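Local coordinates for mandalate racemase/muconate lactonizing enzyme (Unidentified, PDB 4E4U), which probably acts as an enolase-superfamily enzyme of the mandelate racemase/muconate lactonizing type, its substrate not being established, at residues Glu182-Cys187 and Ala217-Lys222; Pro229-Glu234 and Phe330-Ser335; Glu234-Gly239 and Ala245-His250. All blocks are in the same frame, centred on the assembly; numbering follows the deposited sequence. Where two conformers were deposited one is given.

Contact 1: Glu182-Cys187 and Ala217-Lys222; sequences EVLDRC and AIRLAK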
loop_
_atom_site.group_PDB
_atom_site.type_symbol
_atom_site.label_atom_id
_atom_site.label_comp_id
_atom_site.label_asym_id
_atom_site.label_seq_id
_atom_site.Cartn_x
_atom_site.Cartn_y
_atom_site.Cartn_z
ATOM N N GLU A 182 -27.315 -26.177 -5.216
ATOM C CA GLU A 182 -28.730 -26.048 -5.543
ATOM C C GLU A 182 -29.235 -24.622 -5.325
ATOM O O GLU A 182 -30.045 -24.114 -6.108
ATOM C CB GLU A 182 -29.561 -27.056 -4.761
ATOM C CG GLU A 182 -29.392 -28.460 -5.298
ATOM C CD GLU A 182 -30.207 -29.478 -4.544
ATOM O OE1 GLU A 182 -30.219 -29.430 -3.293
ATOM O OE2 GLU A 182 -30.830 -30.328 -5.209
ATOM N N VAL A 183 -28.752 -23.959 -4.278
ATOM C CA VAL A 183 -29.153 -22.577 -4.047
ATOM C C VAL A 183 -28.513 -21.653 -5.087
ATOM O O VAL A 183 -29.181 -20.768 -5.619
ATOM C CB VAL A 183 -28.865 -22.130 -2.603
ATOM C CG1 VAL A 183 -29.071 -20.630 -2.440
ATOM C CG2 VAL A 183 -29.759 -22.902 -1.638
ATOM N N LEU A 184 -27.238 -21.878 -5.410
ATOM C CA LEU A 184 -26.591 -21.098 -6.466
ATOM C C LEU A 184 -27.354 -21.251 -7.782
ATOM O O LEU A 184 -27.588 -20.269 -8.487
ATOM C CB LEU A 184 -25.130 -21.511 -6.647
ATOM C CG LEU A 184 -24.178 -21.200 -5.485
ATOM C CD1 LEU A 184 -22.842 -21.904 -5.672
ATOM C CD2 LEU A 184 -23.964 -19.693 -5.363
ATOM N N ASP A 185 -27.751 -22.481 -8.105
ATOM C CA ASP A 185 -28.530 -22.735 -9.313
ATOM C C ASP A 185 -29.845 -21.959 -9.297
ATOM O O ASP A 185 -30.262 -21.398 -10.311
ATOM C CB ASP A 185 -28.864 -24.226 -9.442
ATOM C CG ASP A 185 -27.679 -25.077 -9.869
ATOM O OD1 ASP A 185 -26.644 -24.528 -10.300
ATOM O OD2 ASP A 185 -27.802 -26.318 -9.793
ATOM N N ARG A 186 -30.507 -21.945 -8.145
ATOM C CA ARG A 186 -31.789 -21.264 -8.014
ATOM C C ARG A 186 -31.622 -19.757 -8.194
ATOM O O ARG A 186 -32.450 -19.108 -8.832
ATOM C CB ARG A 186 -32.430 -21.575 -6.660
ATOM C CG ARG A 186 -33.769 -20.901 -6.449
ATOM C CD ARG A 186 -34.381 -21.327 -5.133
ATOM N NE ARG A 186 -33.651 -20.761 -4.001
ATOM C CZ ARG A 186 -33.525 -21.347 -2.813
ATOM N NH1 ARG A 186 -34.043 -22.549 -2.588
ATOM N NH2 ARG A 186 -32.862 -20.737 -1.846
ATOM N N CYS A 187 -30.548 -19.203 -7.643
ATOM C CA CYS A 187 -30.284 -17.771 -7.780
ATOM C C CYS A 187 -30.140 -17.394 -9.249
ATOM O O CYS A 187 -30.707 -16.399 -9.714
ATOM C CB CYS A 187 -29.011 -17.372 -7.029
ATOM S SG CYS A 187 -29.145 -17.443 -5.238
ATOM N N ALA A 217 -20.054 -15.438 -1.906
ATOM C CA ALA A 217 -20.578 -14.297 -2.656
ATOM C C ALA A 217 -19.891 -14.148 -4.008
ATOM O O ALA A 217 -20.529 -13.816 -5.004
ATOM C CB ALA A 217 -20.459 -13.018 -1.848
ATOM N N ILE A 218 -18.587 -14.390 -4.049
ATOM C CA ILE A 218 -17.849 -14.319 -5.307
ATOM C C ILE A 218 -18.277 -15.423 -6.283
ATOM O O ILE A 218 -18.495 -15.158 -7.478
ATOM C CB ILE A 218 -16.321 -14.312 -5.046
ATOM C CG1 ILE A 218 -15.936 -12.974 -4.405
ATOM C CG2 ILE A 218 -15.529 -14.557 -6.333
ATOM C CD1 ILE A 218 -14.556 -12.978 -3.784
ATOM N N ARG A 219 -18.428 -16.653 -5.788
ATOM C CA ARG A 219 -18.954 -17.743 -6.617
ATOM C C ARG A 219 -20.318 -17.374 -7.201
ATOM O O ARG A 219 -20.580 -17.595 -8.385
ATOM C CB ARG A 219 -19.055 -19.052 -5.824
ATOM C CG ARG A 219 -17.715 -19.733 -5.592
ATOM C CD ARG A 219 -17.875 -20.988 -4.763
ATOM N NE ARG A 219 -18.662 -22.022 -5.437
ATOM C CZ ARG A 219 -19.217 -23.057 -4.816
ATOM N NH1 ARG A 219 -19.085 -23.201 -3.501
ATOM N NH2 ARG A 219 -19.909 -23.950 -5.509
ATOM N N LEU A 220 -21.174 -16.781 -6.373
ATOM C CA LEU A 220 -22.505 -16.389 -6.824
ATOM C C LEU A 220 -22.421 -15.272 -7.861
ATOM O O LEU A 220 -23.074 -15.328 -8.900
ATOM C CB LEU A 220 -23.373 -15.961 -5.640
ATOM C CG LEU A 220 -24.763 -15.426 -6.012
ATOM C CD1 LEU A 220 -25.549 -16.429 -6.859
ATOM C CD2 LEU A 220 -25.538 -15.049 -4.746
ATOM N N ALA A 221 -21.602 -14.261 -7.589
ATOM C CA ALA A 221 -21.465 -13.141 -8.516
ATOM C C ALA A 221 -21.060 -13.603 -9.918
ATOM O O ALA A 221 -21.598 -13.113 -10.912
ATOM C CB ALA A 221 -20.474 -12.115 -7.983
ATOM N N LYS A 222 -20.134 -14.556 -10.009
ATOM C CA LYS A 222 -19.691 -15.018 -11.328
ATOM C C LYS A 222 -20.849 -15.606 -12.126
ATOM O O LYS A 222 -20.903 -15.436 -13.338
ATOM C CB LYS A 222 -18.531 -16.014 -11.228
ATOM C CG LYS A 222 -17.261 -15.480 -10.560
ATOM C CD LYS A 222 -17.026 -13.976 -10.733
ATOM C CE LYS A 222 -16.327 -13.633 -12.031
ATOM N NZ LYS A 222 -15.971 -12.178 -12.067
#
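Over one face of the Arg219 guanidinium sits Leu184 CD1, 3.5 Å above the plane and displaced toward the rim, so that its nearest atom is Arg219 NH2 at 3.6 Å. The nitrogens of the group have polar partners elsewhere: NE is in a salt bridge with Asp228 and NH2 with Asp203, both of a second subunit, and NH1 is hydrogen-bonded to Gln178 OE1 of its own chain. The arginine chain is bent at chi3 (64°), and the two side chains cross at about a right angle. The pair belongs to two successive outer helices, 181-198 and 214-224, of the modified TIM barrel, (beta/alpha)7beta, of the enolase superfamily. Strand 203-206 comes between them in the chain, and the segments 182-187 and 217-222 run at 38° to each other, their axes 10.2 Å apart at closest approach.

Further along, the contact becomes purely apolar. Leu184 CD2 lies 3.8 Å from Leu220 CB, the closest heavy-atom pair of those two leucines. Leu220 has its CG anti to the backbone N (chi1 176°), which carries CD1 across toward the other helix. Phe206 of strand 203-206 touches both Cys187 and Leu220, and Phe232 of the next strand also meets Leu220, tying the helix pair to the barrel wall beneath. Leu220 CD1 ends 3.6 Å from Cys187 CB and 4.1 Å from Cys187 SG.

Contact 2: Pro229-Glu234 and Phe330-Ser335; sequences PLWFEE and FLIQES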
loop_
_atom_site.group_PDB
_atom_site.type_symbol
_atom_site.label_atom_id
_atom_site.label_comp_id
_atom_site.label_asym_id
_atom_site.label_seq_id
_atom_site.Cartn_x
_atom_site.Cartn_y
_atom_site.Cartn_z
ATOM N N PRO A 229 -27.114 -7.651 -13.488
ATOM C CA PRO A 229 -27.908 -6.958 -12.467
ATOM C C PRO A 229 -27.336 -5.574 -12.172
ATOM O O PRO A 229 -26.110 -5.359 -12.232
ATOM C CB PRO A 229 -27.770 -7.844 -11.220
ATOM C CG PRO A 229 -27.033 -9.060 -11.636
ATOM C CD PRO A 229 -26.364 -8.794 -12.941
ATOM N N LEU A 230 -28.224 -4.651 -11.827
ATOM C CA LEU A 230 -27.807 -3.315 -11.420
ATOM C C LEU A 230 -27.027 -3.354 -10.100
ATOM O O LEU A 230 -26.103 -2.573 -9.899
ATOM C CB LEU A 230 -29.021 -2.385 -11.335
ATOM C CG LEU A 230 -28.871 -1.015 -10.657
ATOM C CD1 LEU A 230 -27.726 -0.193 -11.221
ATOM C CD2 LEU A 230 -30.166 -0.228 -10.762
ATOM N N TRP A 231 -27.393 -4.254 -9.197
ATOM C CA TRP A 231 -26.569 -4.444 -8.011
ATOM C C TRP A 231 -26.696 -5.809 -7.375
ATOM O O TRP A 231 -27.642 -6.557 -7.639
ATOM C CB TRP A 231 -26.805 -3.346 -6.967
ATOM C CG TRP A 231 -28.107 -3.357 -6.199
ATOM C CD1 TRP A 231 -28.605 -4.358 -5.405
ATOM C CD2 TRP A 231 -29.010 -2.259 -6.058
ATOM N NE1 TRP A 231 -29.791 -3.960 -4.820
ATOM C CE2 TRP A 231 -30.054 -2.660 -5.199
ATOM C CE3 TRP A 231 -29.042 -0.959 -6.586
ATOM C CZ2 TRP A 231 -31.118 -1.826 -4.863
ATOM C CZ3 TRP A 231 -30.096 -0.129 -6.252
ATOM C CH2 TRP A 231 -31.120 -0.565 -5.398
ATOM N N PHE A 232 -25.708 -6.095 -6.535
ATOM C CA PHE A 232 -25.631 -7.281 -5.693
ATOM C C PHE A 232 -25.620 -6.701 -4.277
ATOM O O PHE A 232 -24.647 -6.045 -3.873
ATOM C CB PHE A 232 -24.335 -8.009 -6.040
ATOM C CG PHE A 232 -24.091 -9.311 -5.301
ATOM C CD1 PHE A 232 -25.053 -9.921 -4.504
ATOM C CD2 PHE A 232 -22.847 -9.922 -5.416
ATOM C CE1 PHE A 232 -24.768 -11.132 -3.856
ATOM C CE2 PHE A 232 -22.572 -11.113 -4.773
ATOM C CZ PHE A 232 -23.529 -11.717 -3.994
ATOM N N GLU A 233 -26.726 -6.885 -3.558
ATOM C CA GLU A 233 -26.967 -6.224 -2.274
ATOM C C GLU A 233 -26.395 -7.025 -1.110
ATOM O O GLU A 233 -26.510 -8.248 -1.094
ATOM C CB GLU A 233 -28.480 -6.090 -2.078
ATOM C CG GLU A 233 -28.925 -5.355 -0.828
ATOM C CD GLU A 233 -30.327 -4.777 -0.963
ATOM O OE1 GLU A 233 -30.742 -4.458 -2.097
ATOM O OE2 GLU A 233 -31.008 -4.614 0.068
ATOM N N GLU A 234 -25.797 -6.340 -0.132
ATOM C CA GLU A 234 -25.331 -6.985 1.105
ATOM C C GLU A 234 -24.786 -8.396 0.882
ATOM O O GLU A 234 -25.343 -9.374 1.392
ATOM C CB GLU A 234 -26.466 -7.053 2.134
ATOM C CG GLU A 234 -26.906 -5.720 2.707
ATOM C CD GLU A 234 -27.445 -5.885 4.111
ATOM O OE1 GLU A 234 -28.405 -6.663 4.289
ATOM O OE2 GLU A 234 -26.887 -5.286 5.048
ATOM N N PHE A 330 -28.241 10.678 -6.678
ATOM C CA PHE A 330 -29.337 9.771 -6.369
ATOM C C PHE A 330 -29.524 8.759 -7.491
ATOM O O PHE A 330 -29.617 9.132 -8.660
ATOM C CB PHE A 330 -30.618 10.585 -6.186
ATOM C CG PHE A 330 -31.873 9.755 -6.155
ATOM C CD1 PHE A 330 -32.199 8.993 -5.037
ATOM C CD2 PHE A 330 -32.742 9.751 -7.235
ATOM C CE1 PHE A 330 -33.369 8.234 -5.007
ATOM C CE2 PHE A 330 -33.908 9.001 -7.208
ATOM C CZ PHE A 330 -34.219 8.244 -6.098
ATOM N N LEU A 331 -29.607 7.479 -7.134
ATOM C CA LEU A 331 -29.859 6.410 -8.109
ATOM C C LEU A 331 -31.328 6.010 -8.177
ATOM O O LEU A 331 -31.950 6.076 -9.236
ATOM C CB LEU A 331 -29.015 5.177 -7.774
ATOM C CG LEU A 331 -29.246 3.896 -8.587
ATOM C CD1 LEU A 331 -29.024 4.139 -10.080
ATOM C CD2 LEU A 331 -28.349 2.765 -8.096
ATOM N N ILE A 332 -31.887 5.590 -7.046
ATOM C CA ILE A 332 -33.236 5.028 -7.031
ATOM C C ILE A 332 -33.710 4.943 -5.584
ATOM O O ILE A 332 -32.892 4.854 -4.665
ATOM C CB ILE A 332 -33.231 3.624 -7.700
ATOM C CG1 ILE A 332 -34.631 3.179 -8.133
ATOM C CG2 ILE A 332 -32.522 2.592 -6.815
ATOM C CD1 ILE A 332 -34.579 1.975 -9.065
ATOM N N GLN A 333 -35.025 4.963 -5.383
ATOM C CA GLN A 333 -35.610 4.913 -4.046
ATOM C C GLN A 333 -36.430 3.651 -3.876
ATOM O O GLN A 333 -37.319 3.369 -4.676
ATOM C CB GLN A 333 -36.492 6.140 -3.796
ATOM C CG GLN A 333 -37.345 6.059 -2.530
ATOM C CD GLN A 333 -36.531 6.084 -1.249
ATOM O OE1 GLN A 333 -35.721 6.987 -1.032
ATOM N NE2 GLN A 333 -36.747 5.094 -0.389
ATOM N N GLU A 334 -36.136 2.895 -2.828
ATOM C CA GLU A 334 -36.914 1.709 -2.536
ATOM C C GLU A 334 -38.340 2.096 -2.197
ATOM O O GLU A 334 -38.582 2.988 -1.372
ATOM C CB GLU A 334 -36.308 0.919 -1.374
ATOM C CG GLU A 334 -37.028 -0.407 -1.119
ATOM C CD GLU A 334 -36.194 -1.396 -0.323
ATOM O OE1 GLU A 334 -35.261 -0.957 0.382
ATOM O OE2 GLU A 334 -36.468 -2.614 -0.418
ATOM N N SER A 335 -39.283 1.427 -2.846
ATOM C CA SER A 335 -40.694 1.607 -2.556
ATOM C C SER A 335 -41.300 0.292 -2.130
ATOM O O SER A 335 -40.874 -0.771 -2.576
ATOM C CB SER A 335 -41.420 2.153 -3.778
ATOM O OG SER A 335 -40.885 3.410 -4.115
HETATM O O HOH W 1 -31.995 -1.557 0.324
#
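With chi1 at 72°, Trp231 has its CG between the backbone N and the carbonyl carbon, and the indole reaches from strand 231-233 toward Leu331 and Ile332. Leu331 answers with its CG anti to the backbone N (chi1 174°), which sends CD2 back to the ring. Both partners come in at the benzo edge and not over a face: Leu331 CD2 lies in the ring plane, 3.9 Å from Trp231 CZ3, and Ile332 CG2 touches the same Trp231 CZ3 at 3.7 Å. Leu230 adds a looser apolar touch, its CD1 4.3 Å from Leu331 CD2.

The pyrrole N-H of the indole is held within its own strand. Trp231 NE1 donates to Glu233 OE1 over 2.9 Å, using the anti lone pair of that oxygen; the acceptor is tilted out of the ring plane and the bond is distinctly bent, 132° at the hydrogen. Glu233 OE1 also makes a salt bridge with Lys164 NZ and a hydrogen bond with Gln280 NE2, so three polar partners hold it. Toward the C-terminal ends of the strands a water donates to Glu233 OE2 and, weakly, to Glu334 OE1. Glu233 OE2 and Glu334 OE1 are 5.6 Å apart, like charges that the water bridges.

This is a contact across the inside of the enolase-type barrel, between strands that are not paired. Enolase-superfamily enzymes have their active site at the C-terminal ends of these strands, so the water-bridged end probably faces it. Strand 231-233 lies between strands 203-206 and 255-257, while strand 333-335 runs parallel to strand 125-130, whose Tyr128 meets Trp231 edge-to-face.

Contact 3: Glu234-Gly239 and Ala245-His250; sequences EPVPPG and AQVAKH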
loop_
_atom_site.group_PDB
_atom_site.type_symbol
_atom_site.label_atom_id
_atom_site.label_comp_id
_atom_site.label_asym_id
_atom_site.label_seq_id
_atom_site.Cartn_x
_atom_site.Cartn_y
_atom_site.Cartn_z
ATOM N N GLU A 234 -25.797 -6.340 -0.132
ATOM C CA GLU A 234 -25.331 -6.985 1.105
ATOM C C GLU A 234 -24.786 -8.396 0.882
ATOM O O GLU A 234 -25.343 -9.374 1.392
ATOM C CB GLU A 234 -26.466 -7.053 2.134
ATOM C CG GLU A 234 -26.906 -5.720 2.707
ATOM C CD GLU A 234 -27.445 -5.885 4.111
ATOM O OE1 GLU A 234 -28.405 -6.663 4.289
ATOM O OE2 GLU A 234 -26.887 -5.286 5.048
ATOM N N PRO A 235 -23.698 -8.518 0.112
ATOM C CA PRO A 235 -23.245 -9.880 -0.196
ATOM C C PRO A 235 -22.727 -10.630 1.025
ATOM O O PRO A 235 -22.762 -11.855 1.027
ATOM C CB PRO A 235 -22.124 -9.660 -1.223
ATOM C CG PRO A 235 -21.739 -8.208 -1.072
ATOM C CD PRO A 235 -22.983 -7.497 -0.672
ATOM N N VAL A 236 -22.281 -9.905 2.046
ATOM C CA VAL A 236 -21.746 -10.501 3.261
ATOM C C VAL A 236 -22.320 -9.727 4.448
ATOM O O VAL A 236 -22.869 -8.636 4.268
ATOM C CB VAL A 236 -20.196 -10.445 3.289
ATOM C CG1 VAL A 236 -19.606 -11.175 2.085
ATOM C CG2 VAL A 236 -19.709 -9.006 3.351
ATOM N N PRO A 237 -22.202 -10.279 5.668
ATOM C CA PRO A 237 -22.718 -9.537 6.820
ATOM C C PRO A 237 -22.010 -8.200 7.011
ATOM O O PRO A 237 -20.830 -8.058 6.663
ATOM C CB PRO A 237 -22.409 -10.468 7.996
ATOM C CG PRO A 237 -22.399 -11.836 7.391
ATOM C CD PRO A 237 -21.760 -11.636 6.040
ATOM N N PRO A 238 -22.713 -7.224 7.593
ATOM C CA PRO A 238 -22.143 -5.891 7.812
ATOM C C PRO A 238 -21.062 -5.931 8.887
ATOM O O PRO A 238 -20.967 -6.903 9.646
ATOM C CB PRO A 238 -23.344 -5.080 8.312
ATOM C CG PRO A 238 -24.244 -6.106 8.958
ATOM C CD PRO A 238 -24.088 -7.339 8.114
ATOM N N GLY A 239 -20.249 -4.881 8.953
ATOM C CA GLY A 239 -19.270 -4.768 10.024
ATOM C C GLY A 239 -17.853 -5.173 9.677
ATOM O O GLY A 239 -16.984 -5.177 10.545
ATOM N N ALA A 245 -15.397 -5.500 0.423
ATOM C CA ALA A 245 -14.558 -4.992 -0.666
ATOM C C ALA A 245 -13.937 -6.116 -1.497
ATOM O O ALA A 245 -13.723 -5.955 -2.697
ATOM C CB ALA A 245 -13.480 -4.063 -0.142
ATOM N N GLN A 246 -13.641 -7.242 -0.861
ATOM C CA GLN A 246 -13.127 -8.394 -1.590
ATOM C C GLN A 246 -14.124 -8.865 -2.648
ATOM O O GLN A 246 -13.736 -9.240 -3.759
ATOM C CB GLN A 246 -12.780 -9.522 -0.627
ATOM C CG GLN A 246 -11.390 -9.374 -0.028
ATOM C CD GLN A 246 -10.304 -9.317 -1.089
ATOM O OE1 GLN A 246 -10.270 -10.141 -2.004
ATOM N NE2 GLN A 246 -9.417 -8.327 -0.979
ATOM N N VAL A 247 -15.410 -8.836 -2.311
ATOM C CA VAL A 247 -16.447 -9.211 -3.269
ATOM C C VAL A 247 -16.454 -8.200 -4.423
ATOM O O VAL A 247 -16.431 -8.574 -5.601
ATOM C CB VAL A 247 -17.839 -9.331 -2.623
ATOM C CG1 VAL A 247 -18.860 -9.776 -3.659
ATOM C CG2 VAL A 247 -17.807 -10.309 -1.463
ATOM N N ALA A 248 -16.442 -6.914 -4.089
ATOM C CA ALA A 248 -16.460 -5.871 -5.115
ATOM C C ALA A 248 -15.279 -6.000 -6.081
ATOM O O ALA A 248 -15.420 -5.791 -7.282
ATOM C CB ALA A 248 -16.476 -4.495 -4.468
ATOM N N LYS A 249 -14.115 -6.357 -5.550
ATOM C CA LYS A 249 -12.917 -6.496 -6.376
ATOM C C LYS A 249 -13.036 -7.622 -7.395
ATOM O O LYS A 249 -12.406 -7.578 -8.449
ATOM C CB LYS A 249 -11.690 -6.734 -5.491
ATOM C CG LYS A 249 -11.246 -5.489 -4.747
ATOM C CD LYS A 249 -10.214 -5.817 -3.684
ATOM C CE LYS A 249 -9.998 -4.621 -2.758
ATOM N NZ LYS A 249 -9.178 -4.955 -1.565
ATOM N N HIS A 250 -13.862 -8.619 -7.086
ATOM C CA HIS A 250 -13.929 -9.835 -7.888
ATOM C C HIS A 250 -15.175 -9.954 -8.758
ATOM O O HIS A 250 -15.414 -11.004 -9.348
ATOM C CB HIS A 250 -13.807 -11.068 -6.984
ATOM C CG HIS A 250 -12.400 -11.374 -6.583
ATOM N ND1 HIS A 250 -11.575 -12.172 -7.337
ATOM C CD2 HIS A 250 -11.665 -10.969 -5.517
ATOM C CE1 HIS A 250 -10.390 -12.258 -6.756
ATOM N NE2 HIS A 250 -10.422 -11.532 -5.648
#
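Val247 is the one residue of this helical turn that meets Pro235 and Val236, and the turn leading to it starts with Ala245, whose carbonyl O accepts Lys249 N at 2.9 Å in ordinary helical fashion. Gln246 follows, and its carbonyl O lies in the plane of the His250 ring, at the ring's edge.

Val247 then presents a methyl to each loop residue. CG1, anti to the backbone N (chi1 -178°), rests 4.1 Å from Pro235 CB, with Pro235 CG only slightly farther, so it lies obliquely across that side of the pyrrolidine ring. The other branch, CG2, stands tip to tip with Val236 CG1, again at 4.1 Å. Both are ordinary van der Waals distances, and all three residues are buried.

Here the chain is making the beta-to-alpha connection of one unit of the enolase-superfamily barrel: strand 231-233 ends, Glu234 takes up positive backbone angles (phi 36°, psi 63°), and the loop through Pro235, Val236, Pro237 and Pro238 leads into helix 241-249, which folds back over it. Ile255 of the next strand touches Pro235, Val247 and Ala248, while Ala217 of helix 214-224 packs on the first two of these. Val236 also leans on Tyr303 of a neighbouring subunit, whose hydroxyl is hydrogen-bonded to Pro237 O.

Farther along, His250 N is bonded to Val247 O at 3.0 Å while keeping a weak, longer bond to Gln246 O at 3.4 Å. His250 O takes a hydrogen bond from Lys222 NZ of helix 214-224.

All three contacts belong to the C-terminal barrel; five of six segments fall between residues 182 and 250, while 330-335 comes much later. Contact 1 closes before the others open, and contact 3 is nested within the long loop that contact 2 closes, the two sharing Glu234. Their centres lie 14 to 19 Å apart. Contact 1 joins two outer helices, contact 2 spans the barrel interior, and contact 3 folds a helix onto the loop that follows strand 231-233. Phe232 connects them: its ring packs on Ala217, Leu220, Ala221 and Val247. The strand and helices around Phe232 are thus packed from the barrel interior to its outer layer, where contacts 1 and 3 touch a second subunit.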